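Local coordinates for phosphohistidine phosphatase sixA (Escherichia coli, PDB 1UJC), which removes the phosphoryl group from phosphohistidine in the HPt domain of the ArcB sensor, in a multistep His-Asp phosphorelay, at residues A[45-50]-A[72-77]; A[133-138]-A[145-150]; A[49-54]-A[78-83]. All blocks are in the same frame, centred on the assembly; numbering follows the deposited sequence.

Contact 1. Residues A[45-50]-A[72-77]; sequences IERVLV and SAEVLP
Ala73 and Val48 meet where edge strand 74-75 begins its parallel pairing with strand 47-50, the closing step of a beta-alpha-beta unit built through helix 54-66. Ala73 CB lies 4.2 Å from Val48 CG1, and both side chains also touch Leu60 of that helix. Glu74 is the centre of the contact. Its N donates to Val48 O and its O accepts from Val50 N, so its backbone brackets Leu49. A bend at chi2 (139°) turns Glu74 CD toward Arg47, and a two-point salt bridge forms, one nitrogen to each oxygen. Arg47 NE donates to Glu74 OE2 at 2.7 Å in a nearly straight bond (177°), and Arg47 NH2 to Glu74 OE1 at 2.9 Å. OE2 is met on its syn side but somewhat out of the carboxylate plane, the two planes being turned 34° apart. Tyr91 also bonds to OE1, and Glu98 bridges to Arg47 NH1, so the guanidinium probably divides its charge between two carboxylates. On the other face of the sheet Val75 and Val50 lie flank to flank, Val75 CG2 4.0 Å from Val50 CG1. Leu76 N then donates to Val50 O at 2.9 Å, and Leu76 CD1 packs on Leu49 CD2 at 3.8 Å.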
loop_
_atom_site.group_PDB
_atom_site.type_symbol
_atom_site.label_atom_id
_atom_site.label_comp_id
_atom_site.label_asym_id
_atom_site.label_seq_id
_atom_site.Cartn_x
_atom_site.Cartn_y
_atom_site.Cartn_z
ATOM N N ILE A 45 -10.304 -7.103 -0.439
ATOM C CA ILE A 45 -8.951 -7.280 -0.955
ATOM C C ILE A 45 -8.690 -8.722 -1.349
ATOM O O ILE A 45 -8.754 -9.621 -0.516
ATOM C CB ILE A 45 -7.897 -6.851 0.086
ATOM C CG1 ILE A 45 -8.163 -5.410 0.537
ATOM C CG2 ILE A 45 -6.503 -6.973 -0.502
ATOM C CD1 ILE A 45 -8.074 -4.387 -0.570
ATOM N N GLU A 46 -8.386 -8.931 -2.627
ATOM C CA GLU A 46 -8.125 -10.267 -3.154
ATOM C C GLU A 46 -6.664 -10.678 -3.021
ATOM O O GLU A 46 -6.358 -11.845 -2.767
ATOM C CB GLU A 46 -8.531 -10.345 -4.631
ATOM C CG GLU A 46 -8.447 -11.756 -5.226
ATOM C CD GLU A 46 -8.789 -11.806 -6.709
ATOM O OE1 GLU A 46 -9.792 -11.186 -7.116
ATOM O OE2 GLU A 46 -8.057 -12.477 -7.467
ATOM N N ARG A 47 -5.762 -9.721 -3.202
ATOM C CA ARG A 47 -4.334 -10.000 -3.113
ATOM C C ARG A 47 -3.597 -8.923 -2.325
ATOM O O ARG A 47 -4.014 -7.761 -2.299
ATOM C CB ARG A 47 -3.741 -10.106 -4.522
ATOM C CG ARG A 47 -4.253 -11.299 -5.322
ATOM C CD ARG A 47 -3.614 -12.593 -4.834
ATOM N NE ARG A 47 -2.261 -12.763 -5.358
ATOM C CZ ARG A 47 -1.982 -13.095 -6.617
ATOM N NH1 ARG A 47 -2.965 -13.295 -7.488
ATOM N NH2 ARG A 47 -0.718 -13.237 -7.004
ATOM N N VAL A 48 -2.494 -9.314 -1.696
ATOM C CA VAL A 48 -1.697 -8.388 -0.909
ATOM C C VAL A 48 -0.211 -8.472 -1.248
ATOM O O VAL A 48 0.374 -9.555 -1.265
ATOM C CB VAL A 48 -1.883 -8.656 0.594
ATOM C CG1 VAL A 48 -1.003 -7.726 1.407
ATOM C CG2 VAL A 48 -3.343 -8.479 0.963
ATOM N N LEU A 49 0.384 -7.314 -1.520
ATOM C CA LEU A 49 1.800 -7.211 -1.850
ATOM C C LEU A 49 2.408 -6.313 -0.780
ATOM O O LEU A 49 1.906 -5.217 -0.531
ATOM C CB LEU A 49 1.978 -6.580 -3.234
ATOM C CG LEU A 49 1.155 -7.205 -4.365
ATOM C CD1 LEU A 49 1.398 -6.444 -5.665
ATOM C CD2 LEU A 49 1.536 -8.669 -4.527
ATOM N N VAL A 50 3.478 -6.769 -0.144
ATOM C CA VAL A 50 4.095 -5.988 0.922
ATOM C C VAL A 50 5.619 -5.935 0.864
ATOM O O VAL A 50 6.267 -6.859 0.378
ATOM C CB VAL A 50 3.671 -6.548 2.305
ATOM C CG1 VAL A 50 4.172 -7.980 2.460
ATOM C CG2 VAL A 50 4.201 -5.658 3.426
ATOM N N SER A 72 -2.612 -15.583 2.598
ATOM C CA SER A 72 -1.231 -15.341 2.228
ATOM C C SER A 72 -1.004 -13.900 1.782
ATOM O O SER A 72 -1.947 -13.126 1.585
ATOM C CB SER A 72 -0.805 -16.301 1.115
ATOM O OG SER A 72 -0.952 -17.644 1.536
ATOM N N ALA A 73 0.268 -13.553 1.650
ATOM C CA ALA A 73 0.682 -12.232 1.216
ATOM C C ALA A 73 1.961 -12.469 0.439
ATOM O O ALA A 73 2.683 -13.427 0.703
ATOM C CB ALA A 73 0.945 -11.340 2.415
ATOM N N GLU A 74 2.233 -11.611 -0.530
ATOM C CA GLU A 74 3.424 -11.749 -1.339
ATOM C C GLU A 74 4.407 -10.661 -0.947
ATOM O O GLU A 74 4.134 -9.473 -1.118
ATOM C CB GLU A 74 3.048 -11.642 -2.817
ATOM C CG GLU A 74 2.131 -12.767 -3.253
ATOM C CD GLU A 74 1.019 -12.313 -4.178
ATOM O OE1 GLU A 74 1.311 -11.931 -5.334
ATOM O OE2 GLU A 74 -0.152 -12.340 -3.737
ATOM N N VAL A 75 5.539 -11.084 -0.394
ATOM C CA VAL A 75 6.583 -10.167 0.031
ATOM C C VAL A 75 7.435 -9.878 -1.194
ATOM O O VAL A 75 8.108 -10.772 -1.711
ATOM C CB VAL A 75 7.453 -10.797 1.138
ATOM C CG1 VAL A 75 8.527 -9.811 1.582
ATOM C CG2 VAL A 75 6.572 -11.186 2.324
ATOM N N LEU A 76 7.388 -8.631 -1.654
ATOM C CA LEU A 76 8.120 -8.209 -2.843
ATOM C C LEU A 76 9.331 -7.345 -2.526
ATOM O O LEU A 76 9.209 -6.314 -1.869
ATOM C CB LEU A 76 7.187 -7.426 -3.783
ATOM C CG LEU A 76 6.154 -8.167 -4.639
ATOM C CD1 LEU A 76 5.234 -8.992 -3.764
ATOM C CD2 LEU A 76 5.347 -7.144 -5.449
ATOM N N PRO A 77 10.520 -7.753 -2.999
ATOM C CA PRO A 77 11.739 -6.979 -2.745
ATOM C C PRO A 77 11.703 -5.603 -3.407
ATOM O O PRO A 77 12.365 -4.676 -2.949
ATOM C CB PRO A 77 12.840 -7.857 -3.333
ATOM C CG PRO A 77 12.290 -9.250 -3.178
ATOM C CD PRO A 77 10.846 -9.057 -3.603
HETATM O O HOH W 1 -2.006 -12.052 -1.587
#

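Contact 2. Residues A[133-138]-A[145-150]; sequences IASVTL and TFNWQM
Ile133 and Met150 form a hydrogen-bonded pair at the open end of an antiparallel beta hairpin, Ile133 N donating to Met150 O at 2.8 Å and Ile133 O accepting from Met150 N. The Ile133 side chain also packs on Met34 and Leu38 of helix 25-40. Ala134 presents its CB obliquely to the Phe146 ring, 3.9 Å from CE1. Ser135 faces a beta bulge: its N donates to Trp148 O at 2.9 Å, almost straight (178°), while its O accepts from Asn147 N, so two residues stand opposite one. The same Ser135 O lies in the plane of the Phe146 ring at its edge, 3.6 Å from CD1. Ser135 CB sits over the centre of the Trp148 six-membered ring, 3.5 Å from its centroid and 13° off the normal, a CH-pi contact. Trp148 CG sits between its backbone N and carbonyl carbon (chi1 43°); the ring beyond it meets that of Trp37 at about a right angle. An alanine at Trp148 would probably leave one side of Ser135 CB without its aromatic cover and open a gap beside Trp37. Val136 lies on the same face of the sheet as Ala134 and Phe146, its CG1 near Thr145 O. Thr137 pairs with Thr145 through both backbone bonds, and its side chain crosses that of Asn147 at about a right angle. Thr137 OG1 is hydrogen-bonded to Gln2 OE1. Asn147 OD1 lies 2.9 Å from Thr137 OG1 and equally 2.9 Å from Ser135 OG, and a water donates to Thr137 OG1 at 2.8 Å.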
loop_
_atom_site.group_PDB
_atom_site.type_symbol
_atom_site.label_atom_id
_atom_site.label_comp_id
_atom_site.label_asym_id
_atom_site.label_seq_id
_atom_site.Cartn_x
_atom_site.Cartn_y
_atom_site.Cartn_z
ATOM N N ILE A 133 -3.778 6.035 2.112
ATOM C CA ILE A 133 -4.038 5.103 1.022
ATOM C C ILE A 133 -4.472 5.779 -0.272
ATOM O O ILE A 133 -5.341 6.650 -0.275
ATOM C CB ILE A 133 -5.130 4.086 1.412
ATOM C CG1 ILE A 133 -4.645 3.213 2.570
ATOM C CG2 ILE A 133 -5.489 3.211 0.216
ATOM C CD1 ILE A 133 -5.696 2.251 3.086
ATOM N N ALA A 134 -3.863 5.358 -1.373
ATOM C CA ALA A 134 -4.204 5.898 -2.680
ATOM C C ALA A 134 -4.955 4.823 -3.450
ATOM O O ALA A 134 -4.560 3.655 -3.447
ATOM C CB ALA A 134 -2.947 6.298 -3.428
ATOM N N SER A 135 -6.044 5.220 -4.096
ATOM C CA SER A 135 -6.855 4.302 -4.884
ATOM C C SER A 135 -6.587 4.518 -6.359
ATOM O O SER A 135 -6.692 5.632 -6.863
ATOM C CB SER A 135 -8.339 4.525 -4.620
ATOM O OG SER A 135 -9.107 3.935 -5.652
ATOM N N VAL A 136 -6.256 3.434 -7.046
ATOM C CA VAL A 136 -5.956 3.482 -8.465
ATOM C C VAL A 136 -6.672 2.361 -9.190
ATOM O O VAL A 136 -6.595 1.209 -8.780
ATOM C CB VAL A 136 -4.439 3.305 -8.717
ATOM C CG1 VAL A 136 -4.164 3.184 -10.207
ATOM C CG2 VAL A 136 -3.669 4.478 -8.119
ATOM N N THR A 137 -7.375 2.696 -10.262
ATOM C CA THR A 137 -8.047 1.675 -11.049
ATOM C C THR A 137 -7.117 1.407 -12.220
ATOM O O THR A 137 -6.850 2.303 -13.022
ATOM C CB THR A 137 -9.400 2.157 -11.573
ATOM O OG1 THR A 137 -10.283 2.376 -10.469
ATOM C CG2 THR A 137 -10.002 1.120 -12.513
ATOM N N LEU A 138 -6.609 0.182 -12.302
ATOM C CA LEU A 138 -5.676 -0.191 -13.359
ATOM C C LEU A 138 -6.296 -1.138 -14.378
ATOM O O LEU A 138 -6.953 -2.119 -14.014
ATOM C CB LEU A 138 -4.442 -0.850 -12.743
ATOM C CG LEU A 138 -3.247 -1.203 -13.633
ATOM C CD1 LEU A 138 -2.608 0.064 -14.208
ATOM C CD2 LEU A 138 -2.233 -1.965 -12.797
ATOM N N THR A 145 -5.969 4.968 -13.345
ATOM C CA THR A 145 -6.655 6.212 -13.039
ATOM C C THR A 145 -6.553 6.460 -11.536
ATOM O O THR A 145 -6.869 5.575 -10.739
ATOM C CB THR A 145 -8.137 6.116 -13.421
ATOM O OG1 THR A 145 -8.252 6.018 -14.843
ATOM C CG2 THR A 145 -8.897 7.326 -12.930
ATOM N N PHE A 146 -6.103 7.656 -11.159
ATOM C CA PHE A 146 -5.965 8.037 -9.753
ATOM C C PHE A 146 -7.327 8.520 -9.243
ATOM O O PHE A 146 -7.735 9.655 -9.499
ATOM C CB PHE A 146 -4.907 9.141 -9.626
ATOM C CG PHE A 146 -4.570 9.518 -8.210
ATOM C CD1 PHE A 146 -4.802 8.639 -7.155
ATOM C CD2 PHE A 146 -3.978 10.749 -7.939
ATOM C CE1 PHE A 146 -4.456 8.974 -5.855
ATOM C CE2 PHE A 146 -3.622 11.099 -6.636
ATOM C CZ PHE A 146 -3.864 10.208 -5.590
ATOM N N ASN A 147 -8.021 7.640 -8.528
ATOM C CA ASN A 147 -9.353 7.926 -8.001
ATOM C C ASN A 147 -9.361 8.905 -6.837
ATOM O O ASN A 147 -9.926 9.991 -6.937
ATOM C CB ASN A 147 -10.012 6.615 -7.580
ATOM C CG ASN A 147 -10.003 5.587 -8.689
ATOM O OD1 ASN A 147 -9.799 4.395 -8.450
ATOM N ND2 ASN A 147 -10.226 6.045 -9.917
ATOM N N TRP A 148 -8.743 8.518 -5.729
ATOM C CA TRP A 148 -8.692 9.378 -4.555
ATOM C C TRP A 148 -7.565 8.989 -3.613
ATOM O O TRP A 148 -6.833 8.028 -3.849
ATOM C CB TRP A 148 -10.025 9.335 -3.798
ATOM C CG TRP A 148 -10.607 7.950 -3.651
ATOM C CD1 TRP A 148 -11.588 7.389 -4.415
ATOM C CD2 TRP A 148 -10.228 6.953 -2.694
ATOM N NE1 TRP A 148 -11.844 6.106 -3.995
ATOM C CE2 TRP A 148 -11.022 5.813 -2.940
ATOM C CE3 TRP A 148 -9.293 6.912 -1.653
ATOM C CZ2 TRP A 148 -10.910 4.645 -2.183
ATOM C CZ3 TRP A 148 -9.182 5.751 -0.899
ATOM C CH2 TRP A 148 -9.987 4.633 -1.169
ATOM N N GLN A 149 -7.438 9.752 -2.537
ATOM C CA GLN A 149 -6.412 9.508 -1.537
ATOM C C GLN A 149 -7.032 9.826 -0.184
ATOM O O GLN A 149 -7.681 10.857 -0.020
ATOM C CB GLN A 149 -5.225 10.429 -1.793
ATOM C CG GLN A 149 -3.967 10.062 -1.064
ATOM C CD GLN A 149 -3.062 11.262 -0.915
ATOM O OE1 GLN A 149 -2.918 12.073 -1.843
ATOM N NE2 GLN A 149 -2.453 11.392 0.248
ATOM N N MET A 150 -6.836 8.941 0.785
ATOM C CA MET A 150 -7.397 9.137 2.112
ATOM C C MET A 150 -6.296 9.001 3.150
ATOM O O MET A 150 -5.433 8.140 3.027
ATOM C CB MET A 150 -8.487 8.088 2.363
ATOM C CG MET A 150 -9.154 8.159 3.727
ATOM S SD MET A 150 -10.067 9.688 3.991
ATOM C CE MET A 150 -11.375 9.514 2.776
HETATM O O HOH W 2 -11.770 4.529 -11.545
#

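Contact 3. Residues A[49-54]-A[78-83]; sequences LVSPFL and ELTPCG
Beside the tungstate pocket of this histidine phosphatase, which is lined by Arg7, His8, Arg55, His108 and Leu109, the loop after strand 47-50 packs Phe53 against Thr80 and Pro81. Phe53 is the N-cap residue of the helix that carries Arg55, and the Pro81 side chain comes within about 5 Å of the tungstate. The Phe53 ring takes Thr80 CG2 over one face, toward the rim, 4.1 Å from its centroid. Pro81 comes tip to tip with the ring, its CD a tight 3.2 Å from Phe53 CE2. Thr80 CG2 also touches Pro52 CD at 3.6 Å, while Thr80 OG1 is hydrogen-bonded to Pro77 O. Deeper in, Leu79 CD1 presses on the backbone of strand 47-50, 3.5 Å from Val50 C, and Ser51 CB lies 3.5 Å from Leu79 O, which is hydrogen-bonded to Ser107 OG. Ser51 OG, anti to its backbone N (chi1 162°), accepts from Phe53 N at 3.2 Å in an ST turn and is also hydrogen-bonded to His108 NE2. The two segments thus meet by van der Waals packing, mostly of carbon atoms, while Ser51 probably helps to fix the orientation of His108, a pocket residue whose ring also meets that of Phe53.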
loop_
_atom_site.group_PDB
_atom_site.type_symbol
_atom_site.label_atom_id
_atom_site.label_comp_id
_atom_site.label_asym_id
_atom_site.label_seq_id
_atom_site.Cartn_x
_atom_site.Cartn_y
_atom_site.Cartn_z
ATOM N N LEU A 49 0.384 -7.314 -1.520
ATOM C CA LEU A 49 1.800 -7.211 -1.850
ATOM C C LEU A 49 2.408 -6.313 -0.780
ATOM O O LEU A 49 1.906 -5.217 -0.531
ATOM C CB LEU A 49 1.978 -6.580 -3.234
ATOM C CG LEU A 49 1.155 -7.205 -4.365
ATOM C CD1 LEU A 49 1.398 -6.444 -5.665
ATOM C CD2 LEU A 49 1.536 -8.669 -4.527
ATOM N N VAL A 50 3.478 -6.769 -0.144
ATOM C CA VAL A 50 4.095 -5.988 0.922
ATOM C C VAL A 50 5.619 -5.935 0.864
ATOM O O VAL A 50 6.267 -6.859 0.378
ATOM C CB VAL A 50 3.671 -6.548 2.305
ATOM C CG1 VAL A 50 4.172 -7.980 2.460
ATOM C CG2 VAL A 50 4.201 -5.658 3.426
ATOM N N SER A 51 6.176 -4.835 1.360
ATOM C CA SER A 51 7.617 -4.649 1.417
ATOM C C SER A 51 8.184 -5.610 2.457
ATOM O O SER A 51 7.510 -5.953 3.424
ATOM C CB SER A 51 7.945 -3.215 1.829
ATOM O OG SER A 51 9.277 -3.120 2.294
ATOM N N PRO A 52 9.434 -6.059 2.263
ATOM C CA PRO A 52 10.117 -6.986 3.176
ATOM C C PRO A 52 10.490 -6.336 4.510
ATOM O O PRO A 52 10.826 -7.026 5.469
ATOM C CB PRO A 52 11.365 -7.392 2.390
ATOM C CG PRO A 52 10.962 -7.194 0.963
ATOM C CD PRO A 52 10.210 -5.890 1.026
ATOM N N PHE A 53 10.439 -5.006 4.564
ATOM C CA PHE A 53 10.791 -4.286 5.785
ATOM C C PHE A 53 9.743 -4.423 6.883
ATOM O O PHE A 53 8.537 -4.320 6.634
ATOM C CB PHE A 53 11.040 -2.807 5.479
ATOM C CG PHE A 53 12.310 -2.547 4.706
ATOM C CD1 PHE A 53 13.136 -3.600 4.311
ATOM C CD2 PHE A 53 12.675 -1.251 4.363
ATOM C CE1 PHE A 53 14.304 -3.361 3.584
ATOM C CE2 PHE A 53 13.840 -1.004 3.640
ATOM C CZ PHE A 53 14.654 -2.057 3.249
ATOM N N LEU A 54 10.224 -4.642 8.103
ATOM C CA LEU A 54 9.364 -4.837 9.263
ATOM C C LEU A 54 8.209 -3.856 9.419
ATOM O O LEU A 54 7.098 -4.266 9.758
ATOM C CB LEU A 54 10.205 -4.857 10.549
ATOM C CG LEU A 54 11.090 -6.097 10.748
ATOM C CD1 LEU A 54 11.704 -6.090 12.135
ATOM C CD2 LEU A 54 10.255 -7.346 10.569
ATOM N N GLU A 78 10.934 -5.473 -4.484
ATOM C CA GLU A 78 10.859 -4.198 -5.192
ATOM C C GLU A 78 9.927 -3.187 -4.537
ATOM O O GLU A 78 9.693 -2.118 -5.091
ATOM C CB GLU A 78 10.445 -4.420 -6.649
ATOM C CG GLU A 78 11.429 -5.262 -7.440
ATOM C CD GLU A 78 12.823 -4.652 -7.489
ATOM O OE1 GLU A 78 13.754 -5.355 -7.941
ATOM O OE2 GLU A 78 12.994 -3.477 -7.084
ATOM N N LEU A 79 9.403 -3.528 -3.362
ATOM C CA LEU A 79 8.511 -2.632 -2.627
ATOM C C LEU A 79 9.259 -1.872 -1.536
ATOM O O LEU A 79 8.671 -1.079 -0.799
ATOM C CB LEU A 79 7.339 -3.414 -2.020
ATOM C CG LEU A 79 6.280 -3.844 -3.038
ATOM C CD1 LEU A 79 5.188 -4.667 -2.370
ATOM C CD2 LEU A 79 5.692 -2.602 -3.688
ATOM N N THR A 80 10.558 -2.124 -1.429
ATOM C CA THR A 80 11.387 -1.436 -0.447
ATOM C C THR A 80 11.483 0.016 -0.914
ATOM O O THR A 80 11.136 0.327 -2.050
ATOM C CB THR A 80 12.805 -2.041 -0.381
ATOM O OG1 THR A 80 13.393 -2.029 -1.687
ATOM C CG2 THR A 80 12.756 -3.465 0.146
ATOM N N PRO A 81 11.948 0.922 -0.044
ATOM C CA PRO A 81 12.073 2.335 -0.405
ATOM C C PRO A 81 12.712 2.599 -1.772
ATOM O O PRO A 81 12.265 3.480 -2.505
ATOM C CB PRO A 81 12.904 2.902 0.740
ATOM C CG PRO A 81 12.396 2.119 1.907
ATOM C CD PRO A 81 12.350 0.707 1.359
ATOM N N CYS A 82 13.744 1.827 -2.110
ATOM C CA CYS A 82 14.469 1.989 -3.376
ATOM C C CYS A 82 13.983 1.062 -4.489
ATOM O O CYS A 82 14.638 0.924 -5.526
ATOM C CB CYS A 82 15.961 1.741 -3.151
ATOM S SG CYS A 82 16.686 2.742 -1.847
ATOM N N GLY A 83 12.838 0.433 -4.265
ATOM C CA GLY A 83 12.280 -0.485 -5.239
ATOM C C GLY A 83 12.123 0.080 -6.634
ATOM O O GLY A 83 11.964 1.285 -6.825
#

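From the N terminus, strand 47-50 opens both contact 1 and contact 3. Contact 1 closes first, when the chain returns through helix 54-66 to lay strand 74-75 beside it at one edge of the mixed sheet. The loop of contact 3 runs on past that close and ends directly afterwards in 78-83; the two contacts share Leu49 and Val50 and touch where Leu76 O lies 3.1 Å from Pro52 CD. Contact 2 follows in series, a short hairpin at the other edge of the sheet, with its centre about 18 Å from that of contact 1. Contacts 1 and 2 thus finish the two edges, while contact 3 ties a strand end to the loops beside the tungstate pocket.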